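PDB 2GLF: probable M18 family aminopeptidase 1 from Thermotoga maritima, which probably acts as a metal-dependent aminopeptidase, cleaving residues from the amino termini of peptides. Local coordinates for residues 104-108 with 199-205; 122-128 with 179-184. One frame throughout, in Å; residues are numbered along the deposited sequence.

Interaction 1: 104-108 with 199-205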
ATOM      1  N   PRO A 104       1.003  41.876   9.246  1.00 18.63           N
ATOM      2  CA  PRO A 104       0.648  41.410   7.904  1.00 17.75           C
ATOM      3  C   PRO A 104       1.582  41.788   6.761  1.00 16.67           C
ATOM      4  O   PRO A 104       1.674  41.059   5.776  1.00 16.67           O
ATOM      5  CB  PRO A 104      -0.744  41.996   7.708  1.00 13.88           C
ATOM      6  CG  PRO A 104      -0.598  43.336   8.348  1.00 13.07           C
ATOM      7  CD  PRO A 104       0.143  43.011   9.638  1.00 14.22           C
ATOM      8  N   LEU A 105       2.279  42.911   6.880  1.00 12.58           N
ATOM      9  CA  LEU A 105       3.146  43.334   5.794  1.00 12.58           C
ATOM     10  C   LEU A 105       4.541  42.712   5.764  1.00 12.58           C
ATOM     11  O   LEU A 105       5.346  42.898   6.686  1.00 12.58           O
ATOM     12  CB  LEU A 105       3.284  44.854   5.793  1.00 20.26           C
ATOM     13  CG  LEU A 105       3.099  45.582   4.456  1.00 19.50           C
ATOM     14  CD1 LEU A 105       3.760  46.952   4.571  1.00 19.49           C
ATOM     15  CD2 LEU A 105       3.715  44.794   3.304  1.00 20.52           C
ATOM     16  N   ILE A 106       4.809  41.975   4.687  1.00 15.55           N
ATOM     17  CA  ILE A 106       6.103  41.335   4.460  1.00 15.55           C
ATOM     18  C   ILE A 106       6.427  41.552   2.989  1.00 15.55           C
ATOM     19  O   ILE A 106       5.547  41.926   2.211  1.00 15.55           O
ATOM     20  CB  ILE A 106       6.052  39.810   4.696  1.00 11.87           C
ATOM     21  CG1 ILE A 106       5.296  39.124   3.552  1.00 11.87           C
ATOM     22  CG2 ILE A 106       5.356  39.512   5.997  1.00 11.87           C
ATOM     23  CD1 ILE A 106       5.306  37.607   3.625  1.00 11.87           C
ATOM     24  N   GLU A 107       7.683  41.329   2.611  1.00 15.55           N
ATOM     25  CA  GLU A 107       8.081  41.451   1.215  1.00 16.30           C
ATOM     26  C   GLU A 107       8.775  40.168   0.797  1.00 16.24           C
ATOM     27  O   GLU A 107       9.577  39.623   1.549  1.00 16.89           O
ATOM     28  CB  GLU A 107       9.035  42.623   0.985  1.00 28.94           C
ATOM     29  CG  GLU A 107       9.410  42.747  -0.497  1.00 30.86           C
ATOM     30  CD  GLU A 107      10.313  43.924  -0.819  1.00 31.53           C
ATOM     31  OE1 GLU A 107       9.967  45.062  -0.435  1.00 35.30           O
ATOM     32  OE2 GLU A 107      11.361  43.709  -1.474  1.00 35.36           O
ATOM     33  N   ASP A 108       8.462  39.679  -0.397  1.00 28.43           N
ATOM     34  CA  ASP A 108       9.078  38.455  -0.904  1.00 28.57           C
ATOM     35  C   ASP A 108       9.183  38.513  -2.419  1.00 27.93           C
ATOM     36  O   ASP A 108       8.213  38.831  -3.105  1.00 28.08           O
ATOM     37  CB  ASP A 108       8.261  37.232  -0.497  1.00 43.30           C
ATOM     38  CG  ASP A 108       9.104  35.976  -0.423  1.00 46.94           C
ATOM     39  OD1 ASP A 108       8.531  34.866  -0.434  1.00 50.39           O
ATOM     40  OD2 ASP A 108      10.344  36.104  -0.343  1.00 51.39           O
ATOM     41  N   GLU A 199      14.163  46.037   1.065  1.00 30.44           N
ATOM     42  CA  GLU A 199      12.723  45.854   0.903  1.00 26.52           C
ATOM     43  C   GLU A 199      12.061  47.137   0.407  1.00 24.25           C
ATOM     44  O   GLU A 199      11.175  47.688   1.054  1.00 23.75           O
ATOM     45  CB  GLU A 199      12.098  45.398   2.224  1.00 27.00           C
ATOM     46  CG  GLU A 199      12.579  44.020   2.658  1.00 26.62           C
ATOM     47  CD  GLU A 199      11.896  43.495   3.911  1.00 25.88           C
ATOM     48  OE1 GLU A 199      12.233  42.373   4.331  1.00 27.40           O
ATOM     49  OE2 GLU A 199      11.029  44.189   4.481  1.00 24.99           O
ATOM     50  N   ALA A 200      12.499  47.598  -0.760  1.00 30.46           N
ATOM     51  CA  ALA A 200      11.981  48.821  -1.359  1.00 28.90           C
ATOM     52  C   ALA A 200      10.482  48.808  -1.671  1.00 28.10           C
ATOM     53  O   ALA A 200       9.844  49.859  -1.688  1.00 28.52           O
ATOM     54  CB  ALA A 200      12.768  49.143  -2.626  1.00  8.91           C
ATOM     55  N   VAL A 201       9.915  47.634  -1.924  1.00 17.38           N
ATOM     56  CA  VAL A 201       8.500  47.575  -2.242  1.00 16.23           C
ATOM     57  C   VAL A 201       7.645  47.700  -0.988  1.00 16.19           C
ATOM     58  O   VAL A 201       6.666  48.453  -0.967  1.00 16.52           O
ATOM     59  CB  VAL A 201       8.125  46.269  -2.976  1.00 17.72           C
ATOM     60  CG1 VAL A 201       6.642  46.279  -3.306  1.00 15.95           C
ATOM     61  CG2 VAL A 201       8.936  46.125  -4.263  1.00 16.40           C
ATOM     62  N   LYS A 202       8.008  46.962   0.058  1.00 21.51           N
ATOM     63  CA  LYS A 202       7.250  47.022   1.304  1.00 20.47           C
ATOM     64  C   LYS A 202       7.230  48.485   1.724  1.00 20.52           C
ATOM     65  O   LYS A 202       6.163  49.072   1.948  1.00 19.55           O
ATOM     66  CB  LYS A 202       7.919  46.175   2.391  1.00  5.41           C
ATOM     67  CG  LYS A 202       7.143  46.138   3.693  1.00  5.28           C
ATOM     68  CD  LYS A 202       7.908  45.406   4.768  1.00  5.28           C
ATOM     69  CE  LYS A 202       7.150  45.429   6.085  1.00  5.28           C
ATOM     70  NZ  LYS A 202       7.763  44.562   7.140  1.00  5.45           N
ATOM     71  N   THR A 203       8.429  49.060   1.805  1.00 33.65           N
ATOM     72  CA  THR A 203       8.627  50.456   2.175  1.00 33.64           C
ATOM     73  C   THR A 203       7.695  51.373   1.384  1.00 33.80           C
ATOM     74  O   THR A 203       7.104  52.304   1.938  1.00 34.43           O
ATOM     75  CB  THR A 203      10.089  50.893   1.914  1.00 12.55           C
ATOM     76  OG1 THR A 203      10.972  50.105   2.721  1.00 12.72           O
ATOM     77  CG2 THR A 203      10.282  52.366   2.244  1.00 11.83           C
ATOM     78  N   ASN A 204       7.570  51.108   0.088  1.00 17.96           N
ATOM     79  CA  ASN A 204       6.707  51.922  -0.750  1.00 17.20           C
ATOM     80  C   ASN A 204       5.270  51.812  -0.250  1.00 17.08           C
ATOM     81  O   ASN A 204       4.588  52.821  -0.068  1.00 16.51           O
ATOM     82  CB  ASN A 204       6.781  51.473  -2.202  1.00 13.07           C
ATOM     83  CG  ASN A 204       6.101  52.448  -3.132  1.00 14.75           C
ATOM     84  OD1 ASN A 204       6.528  53.594  -3.258  1.00 17.81           O
ATOM     85  ND2 ASN A 204       5.028  52.009  -3.780  1.00 15.31           N
ATOM     86  N   VAL A 205       4.812  50.582  -0.034  1.00 19.33           N
ATOM     87  CA  VAL A 205       3.463  50.357   0.465  1.00 18.81           C
ATOM     88  C   VAL A 205       3.289  51.100   1.791  1.00 18.74           C
ATOM     89  O   VAL A 205       2.291  51.796   1.997  1.00 18.74           O
ATOM     90  CB  VAL A 205       3.206  48.861   0.681  1.00  3.96           C
ATOM     91  CG1 VAL A 205       1.934  48.644   1.497  1.00  3.96           C
ATOM     92  CG2 VAL A 205       3.094  48.183  -0.655  1.00  3.96           C
TER

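Interaction 2: 122-128 with 179-184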
ATOM      1  N   ILE A 122     -13.994  28.472   5.963  1.00 15.23           N
ATOM      2  CA  ILE A 122     -13.889  28.807   4.540  1.00 15.46           C
ATOM      3  C   ILE A 122     -13.394  27.539   3.839  1.00 15.77           C
ATOM      4  O   ILE A 122     -12.786  26.689   4.484  1.00 15.53           O
ATOM      5  CB  ILE A 122     -12.827  29.906   4.287  1.00  6.10           C
ATOM      6  CG1 ILE A 122     -11.427  29.350   4.584  1.00  5.97           C
ATOM      7  CG2 ILE A 122     -13.106  31.117   5.154  1.00  6.42           C
ATOM      8  CD1 ILE A 122     -10.290  30.271   4.223  1.00  6.05           C
ATOM      9  N   LYS A 123     -13.636  27.396   2.539  1.00 38.00           N
ATOM     10  CA  LYS A 123     -13.130  26.208   1.864  1.00 38.74           C
ATOM     11  C   LYS A 123     -11.664  26.374   1.505  1.00 39.44           C
ATOM     12  O   LYS A 123     -10.920  25.392   1.444  1.00 41.60           O
ATOM     13  CB  LYS A 123     -13.942  25.859   0.621  1.00 13.07           C
ATOM     14  CG  LYS A 123     -15.029  24.839   0.923  1.00 12.21           C
ATOM     15  CD  LYS A 123     -15.439  24.069  -0.308  1.00 10.44           C
ATOM     16  CE  LYS A 123     -16.347  22.924   0.066  1.00 10.44           C
ATOM     17  NZ  LYS A 123     -16.684  22.108  -1.118  1.00 10.44           N
ATOM     18  N   LYS A 124     -11.255  27.616   1.264  1.00 11.87           N
ATOM     19  CA  LYS A 124      -9.858  27.935   0.973  1.00 11.29           C
ATOM     20  C   LYS A 124      -9.519  28.054  -0.501  1.00 10.71           C
ATOM     21  O   LYS A 124      -8.992  29.084  -0.930  1.00 10.95           O
ATOM     22  CB  LYS A 124      -8.928  26.920   1.652  1.00 13.70           C
ATOM     23  CG  LYS A 124      -7.598  27.479   2.123  1.00 14.92           C
ATOM     24  CD  LYS A 124      -6.987  26.585   3.188  1.00 14.35           C
ATOM     25  CE  LYS A 124      -7.921  26.463   4.385  1.00 18.49           C
ATOM     26  NZ  LYS A 124      -7.354  25.678   5.524  1.00 16.69           N
ATOM     27  N   TYR A 125      -9.797  27.019  -1.286  1.00 10.92           N
ATOM     28  CA  TYR A 125      -9.500  27.135  -2.703  1.00 10.81           C
ATOM     29  C   TYR A 125     -10.448  28.154  -3.329  1.00 11.56           C
ATOM     30  O   TYR A 125     -10.229  28.606  -4.451  1.00 12.91           O
ATOM     31  CB  TYR A 125      -9.597  25.780  -3.419  1.00  8.75           C
ATOM     32  CG  TYR A 125     -10.907  25.049  -3.278  1.00  8.75           C
ATOM     33  CD1 TYR A 125     -11.052  24.022  -2.351  1.00  8.75           C
ATOM     34  CD2 TYR A 125     -11.997  25.365  -4.090  1.00  8.75           C
ATOM     35  CE1 TYR A 125     -12.253  23.320  -2.236  1.00  8.75           C
ATOM     36  CE2 TYR A 125     -13.201  24.671  -3.982  1.00  8.75           C
ATOM     37  CZ  TYR A 125     -13.323  23.649  -3.057  1.00  8.75           C
ATOM     38  OH  TYR A 125     -14.496  22.938  -2.964  1.00  8.75           O
ATOM     39  N   HIS A 126     -11.496  28.521  -2.593  1.00 13.27           N
ATOM     40  CA  HIS A 126     -12.464  29.510  -3.066  1.00 12.83           C
ATOM     41  C   HIS A 126     -11.818  30.892  -3.163  1.00 13.36           C
ATOM     42  O   HIS A 126     -12.128  31.671  -4.064  1.00 13.95           O
ATOM     43  CB  HIS A 126     -13.645  29.655  -2.097  1.00 14.66           C
ATOM     44  CG  HIS A 126     -14.639  28.540  -2.146  1.00 14.62           C
ATOM     45  ND1 HIS A 126     -15.078  27.979  -3.325  1.00 16.29           N
ATOM     46  CD2 HIS A 126     -15.339  27.933  -1.158  1.00 14.27           C
ATOM     47  CE1 HIS A 126     -16.004  27.073  -3.060  1.00 14.23           C
ATOM     48  NE2 HIS A 126     -16.180  27.025  -1.752  1.00 14.53           N
ATOM     49  N   TRP A 127     -10.920  31.175  -2.222  1.00  7.42           N
ATOM     50  CA  TRP A 127     -10.264  32.472  -2.108  1.00  7.55           C
ATOM     51  C   TRP A 127      -9.074  32.766  -3.008  1.00  7.94           C
ATOM     52  O   TRP A 127      -8.410  33.792  -2.844  1.00  7.41           O
ATOM     53  CB  TRP A 127      -9.887  32.702  -0.638  1.00 14.37           C
ATOM     54  CG  TRP A 127     -11.083  32.586   0.253  1.00 14.37           C
ATOM     55  CD1 TRP A 127     -11.771  31.435   0.568  1.00 14.37           C
ATOM     56  CD2 TRP A 127     -11.840  33.665   0.814  1.00 14.37           C
ATOM     57  NE1 TRP A 127     -12.910  31.740   1.273  1.00 14.37           N
ATOM     58  CE2 TRP A 127     -12.975  33.102   1.439  1.00 14.37           C
ATOM     59  CE3 TRP A 127     -11.673  35.055   0.843  1.00 14.74           C
ATOM     60  CZ2 TRP A 127     -13.937  33.886   2.086  1.00 14.37           C
ATOM     61  CZ3 TRP A 127     -12.630  35.830   1.486  1.00 14.37           C
ATOM     62  CH2 TRP A 127     -13.746  35.244   2.097  1.00 14.37           C
ATOM     63  N   LEU A 128      -8.803  31.890  -3.965  1.00 19.31           N
ATOM     64  CA  LEU A 128      -7.693  32.121  -4.880  1.00 20.76           C
ATOM     65  C   LEU A 128      -8.191  32.710  -6.206  1.00 21.32           C
ATOM     66  O   LEU A 128      -9.234  32.297  -6.727  1.00 22.44           O
ATOM     67  CB  LEU A 128      -6.937  30.815  -5.114  1.00 17.64           C
ATOM     68  CG  LEU A 128      -6.241  30.283  -3.855  1.00 20.29           C
ATOM     69  CD1 LEU A 128      -5.819  28.847  -4.060  1.00 20.05           C
ATOM     70  CD2 LEU A 128      -5.039  31.158  -3.525  1.00 23.24           C
ATOM     71  N   PHE A 179      -3.871  23.283  -0.748  1.00 23.41           N
ATOM     72  CA  PHE A 179      -4.141  24.650  -0.324  1.00 21.91           C
ATOM     73  C   PHE A 179      -3.816  24.868   1.140  1.00 21.06           C
ATOM     74  O   PHE A 179      -4.445  24.292   2.025  1.00 20.76           O
ATOM     75  CB  PHE A 179      -5.601  25.005  -0.591  1.00 25.81           C
ATOM     76  CG  PHE A 179      -6.028  24.744  -1.999  1.00 26.00           C
ATOM     77  CD1 PHE A 179      -6.678  23.559  -2.334  1.00 26.38           C
ATOM     78  CD2 PHE A 179      -5.738  25.659  -3.004  1.00 25.25           C
ATOM     79  CE1 PHE A 179      -7.031  23.286  -3.653  1.00 25.73           C
ATOM     80  CE2 PHE A 179      -6.084  25.399  -4.322  1.00 24.63           C
ATOM     81  CZ  PHE A 179      -6.732  24.211  -4.649  1.00 26.29           C
ATOM     82  N   LYS A 180      -2.823  25.713   1.384  1.00 21.77           N
ATOM     83  CA  LYS A 180      -2.397  26.014   2.735  1.00 21.29           C
ATOM     84  C   LYS A 180      -2.776  27.431   3.143  1.00 20.03           C
ATOM     85  O   LYS A 180      -2.667  28.372   2.347  1.00 19.52           O
ATOM     86  CB  LYS A 180      -0.889  25.797   2.850  1.00 31.99           C
ATOM     87  CG  LYS A 180      -0.505  24.351   2.632  1.00 33.05           C
ATOM     88  CD  LYS A 180       0.992  24.154   2.621  1.00 36.63           C
ATOM     89  CE  LYS A 180       1.341  22.693   2.365  1.00 38.55           C
ATOM     90  NZ  LYS A 180       2.811  22.462   2.240  1.00 38.84           N
ATOM     91  N   GLY A 181      -3.240  27.564   4.386  1.00 24.89           N
ATOM     92  CA  GLY A 181      -3.633  28.862   4.902  1.00 23.68           C
ATOM     93  C   GLY A 181      -2.498  29.865   4.847  1.00 23.16           C
ATOM     94  O   GLY A 181      -2.695  31.011   4.442  1.00 22.85           O
ATOM     95  N   GLU A 182      -1.303  29.434   5.242  1.00 18.74           N
ATOM     96  CA  GLU A 182      -0.133  30.306   5.241  1.00 18.40           C
ATOM     97  C   GLU A 182       0.122  31.024   3.915  1.00 18.47           C
ATOM     98  O   GLU A 182       0.813  32.044   3.881  1.00 19.56           O
ATOM     99  CB  GLU A 182       1.112  29.512   5.628  1.00 23.91           C
ATOM    100  CG  GLU A 182       1.399  29.483   7.111  1.00 24.34           C
ATOM    101  CD  GLU A 182       1.655  30.866   7.683  1.00 24.15           C
ATOM    102  OE1 GLU A 182       2.425  31.637   7.073  1.00 20.93           O
ATOM    103  OE2 GLU A 182       1.091  31.178   8.750  1.00 25.46           O
ATOM    104  N   ASN A 183      -0.435  30.496   2.830  1.00 13.77           N
ATOM    105  CA  ASN A 183      -0.245  31.095   1.517  1.00 13.39           C
ATOM    106  C   ASN A 183      -1.364  32.032   1.087  1.00 13.65           C
ATOM    107  O   ASN A 183      -1.330  32.559  -0.017  1.00 14.40           O
ATOM    108  CB  ASN A 183      -0.072  30.016   0.441  1.00 27.04           C
ATOM    109  CG  ASN A 183       1.207  29.221   0.605  1.00 26.35           C
ATOM    110  OD1 ASN A 183       2.214  29.739   1.078  1.00 23.09           O
ATOM    111  ND2 ASN A 183       1.175  27.959   0.194  1.00 27.20           N
ATOM    112  N   LEU A 184      -2.364  32.232   1.935  1.00 14.56           N
ATOM    113  CA  LEU A 184      -3.456  33.133   1.576  1.00 13.34           C
ATOM    114  C   LEU A 184      -2.995  34.556   1.886  1.00 12.98           C
ATOM    115  O   LEU A 184      -3.364  35.137   2.904  1.00 12.98           O
ATOM    116  CB  LEU A 184      -4.718  32.781   2.373  1.00 13.09           C
ATOM    117  CG  LEU A 184      -5.201  31.350   2.100  1.00 13.31           C
ATOM    118  CD1 LEU A 184      -6.322  30.954   3.048  1.00 13.09           C
ATOM    119  CD2 LEU A 184      -5.660  31.257   0.653  1.00 15.48           C
TER

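Interaction 1: 104-108 with 199-205
The carboxylate of E107, carried on a strand, receives the first turn of helix 200-205. Its OE1 accepts the backbone N-H of K202 at 2.8 Å, a bond of 165° at the hydrogen that arrives nearly in line with the C-O bond. V201 N adds a second, weak bond to the same oxygen. The E107 chain is fully extended, with CG opposite the backbone N (chi1 -179°), and this carries OE1 across to the helix start, where the N-H groups of the first turn probably help to stabilise its negative charge. E199, at the N-cap position, runs past E107 in the opposite direction, its OE2 5.1 Å from E107 OE1. T203 OG1 donates to E199 O from above the carbonyl plane.

K202 answers with its side chain, stretched back along the strand until NZ meets L105 O at 3.0 Å, also from above the carbonyl plane; the same ammonium forms a salt bridge with E217. Replacing K202 by a methionine would probably leave E217 without its charged mate and L105 O without this donor.

Outward from these bonds, L105 lies obliquely over the lysine's aliphatic part, CD1 being 3.6 Å from K202 CG, and the same methyl reaches V205 CG1 at 4.0 Å. V201 and V205 also rest on A112 of the neighbouring strand. Strand and helix segments run nearly antiparallel, at 149° with axes 7.7 Å apart at closest approach: a helix laid against an antiparallel sheet, consistent with the smaller, non-catalytic domain of M18 aminopeptidases.

Interaction 2: 122-128 with 179-184
F179 receives the backbone-proximal part of Y125 on one face of its ring: Y125 CB sits over the centre, 3.5 Å from the centroid and 11° off the normal, a CH-pi contact where the loop between strands 111-119 and 132-139 meets the loop leading into strand 185-189, at the antiparallel sheet. The two rings themselves meet obliquely, their planes 48° apart. At the F179 edge, near the ring plane, comes L128 CD1, 3.4 Å from F179 CD2, so the phenyl is met on a face and at its rim by residues of one loop.

L184 forms the other half of the apolar patch. Its CD1 lies 3.8 Å from K124 CG, the two side chains crossing at about a right angle, and meets I122 CD1 tip to tip. The second L184 methyl, CD2, touches L128 CD2, and L98 of strand 97-108 lies against both I122 and L184.

Subunit contacts help to place the loops. Y125 OH hydrogen-bonds D163 of the second subunit; the Y125 ring meets F179 of the second subunit edge to face, and F179 meets Y125 of that subunit in the same way. K124 contributes its aliphatic part here, while a bend at chi3 (-59°) turns its ammonium off to a salt bridge with D396 of the third subunit.

Behind this shell, short turns set the backbones. W127 N bonds K124 O at 3.1 Å, closing a turn across K124-W127 just before L128. In the other loop, the 3-10 segment 181-183 leads L184 inward, its N held by G181 O at 2.8 Å.

Interactions 1 and 2 lie 22 Å apart between centres and about 7 Å at their nearest atoms, without touching. The antiparallel sheet connects them: K115 of strand 111-119 pairs by its backbone with P104 of interaction 1, while its side chain forms a salt bridge with E182 of the 179-184 loop. They differ in how near they come to the metal sites. Interaction 1 is remote from the annotated sites, whereas the I122 side chain of interaction 2 comes within about 6 Å of that of H425, a manganese ligand in this structure, and about 10 Å of a bound manganese ion. Both contacts border the second subunit, so sheet packing and loop packing alike adjoin the dodecamer's interfaces.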